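Local structure of phosphoribosylaminoimidazole-succinocarboxamide synthase (Ehrlichia chaffeensis str. Arkansas, 3KRE) at residues K67-N72 and L95-Q100; A33-A38 and I46-D51; N72-F77 and H255-I260. The protein catalyses the ATP-dependent condensation of 5-amino-1-(5-phospho-D-ribosyl)imidazole-4-carboxylate with L-aspartate to give SAICAR, a step of de novo purine biosynthesis. One frame throughout, in Å; residues are numbered along the deposited sequence.

Contact 1. Residues K67-N72 and L95-Q100; sequences KGILNN and LNQREQ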
loop_
_atom_site.group_PDB
_atom_site.type_symbol
_atom_site.label_atom_id
_atom_site.label_comp_id
_atom_site.label_asym_id
_atom_site.label_seq_id
_atom_site.Cartn_x
_atom_site.Cartn_y
_atom_site.Cartn_z
ATOM N N LYS A 67 -9.080 -10.169 8.169
ATOM C CA LYS A 67 -8.616 -9.024 7.377
ATOM C C LYS A 67 -7.226 -9.303 6.825
ATOM O O LYS A 67 -6.931 -9.001 5.669
ATOM C CB LYS A 67 -8.636 -7.761 8.222
ATOM C CG LYS A 67 -7.832 -6.595 7.749
ATOM C CD LYS A 67 -7.549 -5.692 8.925
ATOM C CE LYS A 67 -6.504 -4.733 8.608
ATOM N NZ LYS A 67 -5.127 -5.248 8.710
ATOM N N GLY A 68 -6.368 -9.925 7.623
ATOM C CA GLY A 68 -5.021 -10.237 7.135
ATOM C C GLY A 68 -4.953 -11.251 6.031
ATOM O O GLY A 68 -4.084 -11.184 5.156
ATOM N N ILE A 69 -5.835 -12.241 6.102
ATOM C CA ILE A 69 -5.915 -13.238 5.072
ATOM C C ILE A 69 -6.299 -12.577 3.761
ATOM O O ILE A 69 -5.673 -12.797 2.721
ATOM C CB ILE A 69 -6.914 -14.353 5.463
ATOM C CG1 ILE A 69 -6.349 -15.146 6.661
ATOM C CG2 ILE A 69 -7.212 -15.267 4.248
ATOM C CD1 ILE A 69 -7.316 -16.163 7.270
ATOM N N LEU A 70 -7.339 -11.755 3.794
ATOM C CA LEU A 70 -7.763 -11.094 2.578
ATOM C C LEU A 70 -6.702 -10.126 2.039
ATOM O O LEU A 70 -6.450 -10.087 0.830
ATOM C CB LEU A 70 -9.111 -10.392 2.777
ATOM C CG LEU A 70 -10.279 -11.289 3.125
ATOM C CD1 LEU A 70 -11.492 -10.370 3.404
ATOM C CD2 LEU A 70 -10.553 -12.282 1.973
ATOM N N ASN A 71 -6.021 -9.405 2.932
ATOM C CA ASN A 71 -4.960 -8.484 2.523
ATOM C C ASN A 71 -3.772 -9.232 1.903
ATOM O O ASN A 71 -3.225 -8.816 0.866
ATOM C CB ASN A 71 -4.494 -7.589 3.701
ATOM C CG ASN A 71 -5.454 -6.456 4.006
ATOM O OD1 ASN A 71 -5.269 -5.701 4.978
ATOM N ND2 ASN A 71 -6.470 -6.337 3.215
ATOM N N ASN A 72 -3.431 -10.380 2.482
ATOM C CA ASN A 72 -2.405 -11.245 1.928
ATOM C C ASN A 72 -2.735 -11.667 0.489
ATOM O O ASN A 72 -1.921 -11.517 -0.436
ATOM C CB ASN A 72 -2.229 -12.467 2.831
ATOM C CG ASN A 72 -1.172 -13.401 2.339
ATOM O OD1 ASN A 72 -0.056 -12.964 1.970
ATOM N ND2 ASN A 72 -1.488 -14.694 2.320
ATOM N N LEU A 95 2.645 -18.170 0.280
ATOM C CA LEU A 95 2.941 -19.371 1.072
ATOM C C LEU A 95 1.715 -20.050 1.646
ATOM O O LEU A 95 1.616 -21.290 1.636
ATOM C CB LEU A 95 3.877 -19.006 2.198
ATOM C CG LEU A 95 5.260 -18.566 1.750
ATOM C CD1 LEU A 95 6.021 -18.060 2.969
ATOM C CD2 LEU A 95 6.084 -19.726 1.063
ATOM N N ASN A 96 0.821 -19.240 2.211
ATOM C CA ASN A 96 -0.368 -19.726 2.906
ATOM C C ASN A 96 -1.384 -18.598 3.110
ATOM O O ASN A 96 -1.206 -17.517 2.567
ATOM C CB ASN A 96 0.026 -20.408 4.224
ATOM C CG ASN A 96 0.792 -19.501 5.150
ATOM O OD1 ASN A 96 0.319 -18.438 5.507
ATOM N ND2 ASN A 96 1.978 -19.943 5.580
ATOM N N GLN A 97 -2.443 -18.835 3.891
ATOM C CA GLN A 97 -3.519 -17.854 4.040
ATOM C C GLN A 97 -3.047 -16.479 4.523
ATOM O O GLN A 97 -3.610 -15.491 4.175
ATOM C CB GLN A 97 -4.572 -18.374 5.018
ATOM C CG GLN A 97 -5.455 -19.489 4.470
ATOM C CD GLN A 97 -6.526 -19.866 5.471
ATOM O OE1 GLN A 97 -6.239 -20.460 6.510
ATOM N NE2 GLN A 97 -7.758 -19.494 5.182
ATOM N N ARG A 98 -2.006 -16.439 5.343
ATOM C CA ARG A 98 -1.570 -15.193 5.977
ATOM C C ARG A 98 -0.216 -14.699 5.517
ATOM O O ARG A 98 0.180 -13.592 5.881
ATOM C CB ARG A 98 -1.495 -15.399 7.481
ATOM C CG ARG A 98 -2.851 -15.367 8.104
ATOM C CD ARG A 98 -2.778 -15.271 9.580
ATOM N NE ARG A 98 -4.139 -15.337 10.059
ATOM C CZ ARG A 98 -4.977 -14.305 10.108
ATOM N NH1 ARG A 98 -4.581 -13.090 9.782
ATOM N NH2 ARG A 98 -6.216 -14.507 10.514
ATOM N N GLU A 99 0.495 -15.518 4.737
ATOM C CA GLU A 99 1.925 -15.281 4.533
ATOM C C GLU A 99 2.337 -15.334 3.096
ATOM O O GLU A 99 1.813 -16.110 2.305
ATOM C CB GLU A 99 2.762 -16.287 5.328
ATOM C CG GLU A 99 2.534 -16.150 6.819
ATOM C CD GLU A 99 3.316 -17.099 7.674
ATOM O OE1 GLU A 99 3.758 -18.164 7.190
ATOM O OE2 GLU A 99 3.461 -16.780 8.873
ATOM N N GLN A 100 3.296 -14.498 2.779
ATOM C CA GLN A 100 3.972 -14.566 1.492
ATOM C C GLN A 100 5.460 -14.442 1.736
ATOM O O GLN A 100 5.886 -13.827 2.713
ATOM C CB GLN A 100 3.441 -13.510 0.505
ATOM C CG GLN A 100 3.243 -12.165 1.005
ATOM C CD GLN A 100 2.482 -11.296 0.032
ATOM O OE1 GLN A 100 3.080 -10.686 -0.838
ATOM N NE2 GLN A 100 1.150 -11.183 0.222
#

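Contact 2. Residues A33-A38 and I46-D51; sequences AKIIFA and IQHFKD. With EDO (1,2-ethanediol), chain K.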
loop_
_atom_site.group_PDB
_atom_site.type_symbol
_atom_site.label_atom_id
_atom_site.label_comp_id
_atom_site.label_asym_id
_atom_site.label_seq_id
_atom_site.Cartn_x
_atom_site.Cartn_y
_atom_site.Cartn_z
ATOM N N ALA A 33 0.138 -3.761 11.230
ATOM C CA ALA A 33 -0.714 -4.792 10.637
ATOM C C ALA A 33 0.025 -6.064 10.147
ATOM O O ALA A 33 -0.608 -7.032 9.755
ATOM C CB ALA A 33 -1.495 -4.176 9.490
ATOM N N LYS A 34 1.350 -6.057 10.134
ATOM C CA LYS A 34 2.093 -7.162 9.593
ATOM C C LYS A 34 3.303 -7.469 10.512
ATOM O O LYS A 34 3.711 -6.621 11.312
ATOM C CB LYS A 34 2.582 -6.828 8.171
ATOM C CG LYS A 34 1.475 -6.620 7.136
ATOM C CD LYS A 34 2.015 -6.398 5.716
ATOM C CE LYS A 34 2.880 -5.152 5.604
ATOM N NZ LYS A 34 2.118 -3.888 5.867
ATOM N N ILE A 35 3.781 -8.700 10.437
ATOM C CA ILE A 35 5.011 -9.148 11.089
ATOM C C ILE A 35 5.910 -9.661 9.980
ATOM O O ILE A 35 5.442 -10.350 9.075
ATOM C CB ILE A 35 4.758 -10.316 12.032
ATOM C CG1 ILE A 35 3.754 -9.957 13.131
ATOM C CG2 ILE A 35 6.080 -10.810 12.675
ATOM C CD1 ILE A 35 3.265 -11.224 13.880
ATOM N N ILE A 36 7.185 -9.293 10.028
ATOM C CA ILE A 36 8.169 -9.879 9.129
ATOM C C ILE A 36 8.940 -10.950 9.921
ATOM O O ILE A 36 9.528 -10.642 10.963
ATOM C CB ILE A 36 9.125 -8.823 8.596
ATOM C CG1 ILE A 36 8.352 -7.684 7.908
ATOM C CG2 ILE A 36 10.184 -9.470 7.698
ATOM C CD1 ILE A 36 7.313 -8.127 6.873
ATOM N N PHE A 37 8.939 -12.192 9.434
ATOM C CA PHE A 37 9.684 -13.276 10.066
ATOM C C PHE A 37 10.908 -13.647 9.267
ATOM O O PHE A 37 10.895 -13.666 8.025
ATOM C CB PHE A 37 8.839 -14.560 10.210
ATOM C CG PHE A 37 7.719 -14.458 11.221
ATOM C CD1 PHE A 37 7.981 -14.548 12.583
ATOM C CD2 PHE A 37 6.402 -14.304 10.813
ATOM C CE1 PHE A 37 6.958 -14.471 13.507
ATOM C CE2 PHE A 37 5.358 -14.201 11.757
ATOM C CZ PHE A 37 5.640 -14.293 13.094
ATOM N N ALA A 38 11.980 -14.004 9.970
ATOM C CA ALA A 38 13.136 -14.570 9.289
ATOM C C ALA A 38 12.812 -15.936 8.709
ATOM O O ALA A 38 11.878 -16.623 9.152
ATOM C CB ALA A 38 14.349 -14.672 10.254
ATOM N N ILE A 46 9.473 -13.696 5.549
ATOM C CA ILE A 46 8.043 -13.982 5.430
ATOM C C ILE A 46 7.282 -12.761 5.873
ATOM O O ILE A 46 7.512 -12.241 6.974
ATOM C CB ILE A 46 7.611 -15.212 6.273
ATOM C CG1 ILE A 46 8.226 -16.478 5.712
ATOM C CG2 ILE A 46 6.039 -15.321 6.381
ATOM C CD1 ILE A 46 8.126 -17.629 6.635
ATOM N N GLN A 47 6.396 -12.272 5.008
ATOM C CA GLN A 47 5.502 -11.193 5.363
ATOM C C GLN A 47 4.202 -11.834 5.819
ATOM O O GLN A 47 3.553 -12.526 5.036
ATOM C CB GLN A 47 5.293 -10.274 4.155
ATOM C CG GLN A 47 4.483 -9.030 4.411
ATOM C CD GLN A 47 4.235 -8.218 3.142
ATOM O OE1 GLN A 47 3.649 -8.699 2.180
ATOM N NE2 GLN A 47 4.683 -6.998 3.144
ATOM N N HIS A 48 3.875 -11.630 7.104
ATOM C CA HIS A 48 2.749 -12.276 7.761
ATOM C C HIS A 48 1.720 -11.193 8.083
ATOM O O HIS A 48 2.031 -10.184 8.764
ATOM C CB HIS A 48 3.205 -13.017 9.018
ATOM C CG HIS A 48 2.082 -13.569 9.843
ATOM N ND1 HIS A 48 1.813 -14.923 9.915
ATOM C CD2 HIS A 48 1.176 -12.960 10.646
ATOM C CE1 HIS A 48 0.776 -15.120 10.713
ATOM N NE2 HIS A 48 0.362 -13.946 11.164
ATOM N N PHE A 49 0.509 -11.380 7.548
ATOM C CA PHE A 49 -0.584 -10.414 7.734
ATOM C C PHE A 49 -1.390 -10.723 8.983
ATOM O O PHE A 49 -1.968 -11.804 9.077
ATOM C CB PHE A 49 -1.481 -10.384 6.486
ATOM C CG PHE A 49 -0.805 -9.781 5.278
ATOM C CD1 PHE A 49 -1.146 -8.485 4.826
ATOM C CD2 PHE A 49 0.182 -10.471 4.613
ATOM C CE1 PHE A 49 -0.499 -7.955 3.690
ATOM C CE2 PHE A 49 0.821 -9.920 3.501
ATOM C CZ PHE A 49 0.469 -8.679 3.062
ATOM N N LYS A 50 -1.403 -9.779 9.933
ATOM C CA LYS A 50 -2.240 -9.866 11.109
ATOM C C LYS A 50 -3.671 -9.383 10.868
ATOM O O LYS A 50 -4.010 -8.815 9.825
ATOM C CB LYS A 50 -1.642 -9.043 12.256
ATOM C CG LYS A 50 -0.245 -9.453 12.653
ATOM C CD LYS A 50 0.234 -8.662 13.864
ATOM C CE LYS A 50 0.666 -7.257 13.537
ATOM N NZ LYS A 50 0.878 -6.442 14.805
ATOM N N ASP A 51 -4.540 -9.584 11.864
ATOM C CA ASP A 51 -5.927 -9.104 11.740
ATOM C C ASP A 51 -6.138 -7.788 12.485
ATOM O O ASP A 51 -7.251 -7.282 12.557
ATOM C CB ASP A 51 -6.925 -10.143 12.228
ATOM C CG ASP A 51 -7.063 -11.345 11.293
ATOM O OD1 ASP A 51 -6.635 -11.316 10.112
ATOM O OD2 ASP A 51 -7.616 -12.370 11.747
HETATM C C1 EDO K . -2.955 -13.354 13.038
HETATM O O1 EDO K . -1.568 -13.013 13.096
HETATM C C2 EDO K . -3.766 -12.669 14.152
HETATM O O2 EDO K . -3.920 -11.225 14.026
#

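Contact 3. Residues N72-F77 and H255-I260; sequences NYISSF and HKLNAI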
loop_
_atom_site.group_PDB
_atom_site.type_symbol
_atom_site.label_atom_id
_atom_site.label_comp_id
_atom_site.label_asym_id
_atom_site.label_seq_id
_atom_site.Cartn_x
_atom_site.Cartn_y
_atom_site.Cartn_z
ATOM N N ASN A 72 -3.431 -10.380 2.482
ATOM C CA ASN A 72 -2.405 -11.245 1.928
ATOM C C ASN A 72 -2.735 -11.667 0.489
ATOM O O ASN A 72 -1.921 -11.517 -0.436
ATOM C CB ASN A 72 -2.229 -12.467 2.831
ATOM C CG ASN A 72 -1.172 -13.401 2.339
ATOM O OD1 ASN A 72 -0.056 -12.964 1.970
ATOM N ND2 ASN A 72 -1.488 -14.694 2.320
ATOM N N TYR A 73 -3.939 -12.192 0.303
ATOM C CA TYR A 73 -4.392 -12.601 -1.032
ATOM C C TYR A 73 -4.485 -11.438 -2.019
ATOM O O TYR A 73 -4.017 -11.548 -3.148
ATOM C CB TYR A 73 -5.718 -13.323 -0.973
ATOM C CG TYR A 73 -5.663 -14.681 -0.300
ATOM C CD1 TYR A 73 -4.573 -15.532 -0.516
ATOM C CD2 TYR A 73 -6.725 -15.148 0.446
ATOM C CE1 TYR A 73 -4.526 -16.776 0.038
ATOM C CE2 TYR A 73 -6.695 -16.410 1.018
ATOM C CZ TYR A 73 -5.571 -17.217 0.812
ATOM O OH TYR A 73 -5.478 -18.505 1.325
ATOM N N ILE A 74 -5.063 -10.323 -1.598
ATOM C CA ILE A 74 -5.179 -9.161 -2.471
ATOM C C ILE A 74 -3.798 -8.611 -2.833
ATOM O O ILE A 74 -3.523 -8.332 -4.007
ATOM C CB ILE A 74 -6.053 -8.031 -1.836
ATOM C CG1 ILE A 74 -7.478 -8.505 -1.759
ATOM C CG2 ILE A 74 -5.962 -6.737 -2.660
ATOM C CD1 ILE A 74 -8.412 -7.669 -0.782
ATOM N N SER A 75 -2.930 -8.469 -1.855
ATOM C CA SER A 75 -1.588 -7.913 -2.128
ATOM C C SER A 75 -0.731 -8.801 -3.036
ATOM O O SER A 75 -0.116 -8.317 -4.009
ATOM C CB SER A 75 -0.867 -7.611 -0.808
ATOM O OG SER A 75 0.277 -6.826 -1.051
ATOM N N SER A 76 -0.678 -10.100 -2.729
ATOM C CA SER A 76 0.030 -11.035 -3.588
ATOM C C SER A 76 -0.528 -10.970 -5.020
ATOM O O SER A 76 0.250 -10.936 -5.969
ATOM C CB SER A 76 -0.028 -12.453 -3.009
ATOM O OG SER A 76 -1.360 -12.896 -2.827
ATOM N N PHE A 77 -1.864 -10.926 -5.157
ATOM C CA PHE A 77 -2.504 -10.828 -6.448
ATOM C C PHE A 77 -2.072 -9.586 -7.205
ATOM O O PHE A 77 -1.707 -9.662 -8.381
ATOM C CB PHE A 77 -4.045 -10.867 -6.294
ATOM C CG PHE A 77 -4.785 -10.789 -7.582
ATOM C CD1 PHE A 77 -5.035 -11.940 -8.333
ATOM C CD2 PHE A 77 -5.221 -9.568 -8.060
ATOM C CE1 PHE A 77 -5.724 -11.865 -9.515
ATOM C CE2 PHE A 77 -5.878 -9.482 -9.238
ATOM C CZ PHE A 77 -6.141 -10.625 -9.973
ATOM N N HIS A 255 -13.204 -10.753 -3.892
ATOM C CA HIS A 255 -14.055 -11.471 -4.814
ATOM C C HIS A 255 -14.022 -10.919 -6.198
ATOM O O HIS A 255 -13.926 -11.674 -7.160
ATOM C CB HIS A 255 -15.486 -11.491 -4.319
ATOM C CG HIS A 255 -15.694 -12.372 -3.140
ATOM N ND1 HIS A 255 -16.827 -12.319 -2.362
ATOM C CD2 HIS A 255 -14.915 -13.347 -2.612
ATOM C CE1 HIS A 255 -16.732 -13.214 -1.395
ATOM N NE2 HIS A 255 -15.586 -13.861 -1.534
ATOM N N LYS A 256 -14.160 -9.599 -6.315
ATOM C CA LYS A 256 -14.144 -8.931 -7.629
ATOM C C LYS A 256 -12.811 -9.082 -8.344
ATOM O O LYS A 256 -12.779 -9.217 -9.571
ATOM C CB LYS A 256 -14.478 -7.459 -7.460
ATOM C CG LYS A 256 -15.947 -7.275 -7.151
ATOM C CD LYS A 256 -16.315 -5.816 -7.124
ATOM C CE LYS A 256 -17.708 -5.626 -7.701
ATOM N NZ LYS A 256 -17.721 -4.410 -8.473
ATOM N N LEU A 257 -11.711 -9.110 -7.589
ATOM C CA LEU A 257 -10.410 -9.373 -8.156
ATOM C C LEU A 257 -10.147 -10.856 -8.509
ATOM O O LEU A 257 -9.208 -11.150 -9.285
ATOM C CB LEU A 257 -9.312 -8.881 -7.210
ATOM C CG LEU A 257 -9.168 -7.367 -7.090
ATOM C CD1 LEU A 257 -8.063 -7.041 -6.093
ATOM C CD2 LEU A 257 -8.809 -6.730 -8.419
ATOM N N ASN A 258 -10.954 -11.765 -7.954
ATOM C CA ASN A 258 -10.679 -13.210 -8.020
ATOM C C ASN A 258 -9.323 -13.525 -7.399
ATOM O O ASN A 258 -8.549 -14.324 -7.938
ATOM C CB ASN A 258 -10.744 -13.725 -9.466
ATOM C CG ASN A 258 -10.931 -15.221 -9.550
ATOM O OD1 ASN A 258 -11.366 -15.874 -8.590
ATOM N ND2 ASN A 258 -10.609 -15.792 -10.729
ATOM N N ALA A 259 -9.060 -12.904 -6.248
ATOM C CA ALA A 259 -7.751 -12.994 -5.603
ATOM C C ALA A 259 -7.572 -14.186 -4.689
ATOM O O ALA A 259 -6.455 -14.453 -4.262
ATOM C CB ALA A 259 -7.445 -11.703 -4.823
ATOM N N ILE A 260 -8.654 -14.865 -4.324
ATOM C CA ILE A 260 -8.573 -15.944 -3.342
ATOM C C ILE A 260 -8.323 -17.240 -4.115
ATOM O O ILE A 260 -9.116 -17.598 -4.980
ATOM C CB ILE A 260 -9.868 -16.049 -2.508
ATOM C CG1 ILE A 260 -10.057 -14.785 -1.670
ATOM C CG2 ILE A 260 -9.839 -17.241 -1.540
ATOM C CD1 ILE A 260 -11.413 -14.746 -0.929
HETATM O O HOH W 1 -3.736 -14.171 -4.300
#

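Contact 1. Residues K67-N72 and L95-Q100
Asn72, on the helix that starts at Lys67, pushes its carboxamide into the turn 96-99 and uses both ends of it. On the oxygen side, Gln100 NE2 donates to Asn72 OD1 at 2.8 Å along a nearly straight N-H line (166°); the donor stands tilted from the carbonyl plane of Asn72, and the two side chains run antiparallel past one another, their amide planes 57° apart. On the nitrogen side, Asn72 ND2 makes two weak bonds, to Gln97 O at 2.9 Å and to Asn96 O at 2.8 Å. Partners at both ends help to fix the rotation of the amide, chiefly through the straight bond at OD1. One turn back along the helix, Ile69 CG1 sits 3.8 Å above the guanidinium plane of Arg98, over its centre. Ile69 CA also approaches Gln97 O at 3.3 Å in a CA-H...O contact. The charge of Arg98 is met by Asp51, beyond both segments. Inside the turn, Asn96 OD1 accepts from Arg98 N at 3.1 Å. That bond defines an Asx turn, here in the hairpin connection between strands 91-94 and 99-107, which helix 67-84 grips through Asn72.

Contact 2. Residues A33-A38 and I46-D51
Phe37 and His48 lie side by side on one face of the antiparallel pair 34-38/44-49, together with Ile35 and Ile46. The edge of the Phe37 ring is directed at the face of His48 in an offset edge-to-face pair, with centroids 5.7 Å apart and planes at 89°. The torsions bring this about: with His48 CG anti to its backbone N (chi1 173°) and Phe37 CG beside its own (chi1 -70°), the CE2 rim of Phe37 meets the imidazole, Phe37 CE2 coming within 3.7 Å of His48 CB. On this same face Ile35 CG1 meets Lys50 CD at 3.8 Å, one side chain lying athwart the other.

Lys34, Ile36, Gln47 and Phe49 occupy the other face. Lys34 is extended at chi2, which lays its CD over the Phe49 ring, 3.9 Å from the centroid, a CH-pi contact; bends at chi3 and chi4 then take its ammonium to Glu217 and Asp216. The Gln47 amide nitrogen also reaches Asp216, through the backbone oxygen.

His48 is held at both ring nitrogens, ND1 by Glu99 and NE2 by O1 of 1,2-ethanediol, probably from the crystallisation liquor, at 2.9 Å. The diol's O2 accepts from Asp51 N at 2.8 Å. Reciprocal backbone bonds at Ile35-His48 and Phe37-Ile46 set the register of an antiparallel beta hairpin within the large sheet.

Contact 3. Residues N72-F77 and H255-I260
Helix 67-84 passes the end of helix 246-257, where the chain leaves helical geometry at Asn258 with positive phi (58°) in a Schellman motif and brings Ala259 CA to 5.6 Å from Ile74 CA. Ala259 sits at the middle of the contact: its methyl CB points at the helix and touches Phe77 CB at 3.8 Å. The Phe77 side chain swings CG anti to the backbone N (chi1 -179°), which carries the ring past Ala259 to the last helical turn opposite. There Phe77 CE2 packs on Leu257 CB at 4.0 Å, and Phe77 CZ comes to 3.2 Å from Leu257 O, an oblique approach to the ring. Leu257 also lies across Ile74, with Leu257 CD1 and Ile74 CG2 4.0 Å apart. On the far side of Ala259, Tyr73 and Ile260 stand roughly perpendicular, Tyr73 CD2 lying 4.0 Å from Ile260 CG1. The cluster is extended by Val253 and Ala254 of helix 246-257, which touch Ile74, and by Leu186 and Phe187 of helix 166-189, which touch Leu257.

The polar link is a water molecule. It donates to Tyr73 O at 2.9 Å and to Ala259 O at 2.7 Å, so two backbone carbonyls that cannot bond each other are joined through its two protons. With mostly apolar side-chain packing, some of it against backbone carbonyls, and no direct hydrogen bond found between the segments, the chemistry is consistent with burial of hydrocarbon as the main contribution, while the water gives the Ala259 and Tyr73 carbonyls a common donor.

In the fold
Helix 67-84 links contacts 1 and 3, which share Asn72: their centres are about 10 Å apart, and Leu70 CD2 lies 3.9 Å from Ile260 CD1. Contact 2 stands about 9 Å from contact 1, centre to centre, and is joined to it by polar bonds: a salt bridge from Arg98 NH1 to Asp51 OD1 (2.7 Å) and a probable hydrogen bond between Glu99 OE2 and His48 ND1 (2.7 Å). Strands 44-49 and 99-107 are neighbours in one sheet. Contacts 2 and 3, about 17 Å apart at their centres, meet mainly through Phe49, whose CE2 is 3.5 Å from Asn72 OD1. The 1,2-ethanediol lies about 4 Å from the Arg98 side chain, at the seam of contacts 1 and 2.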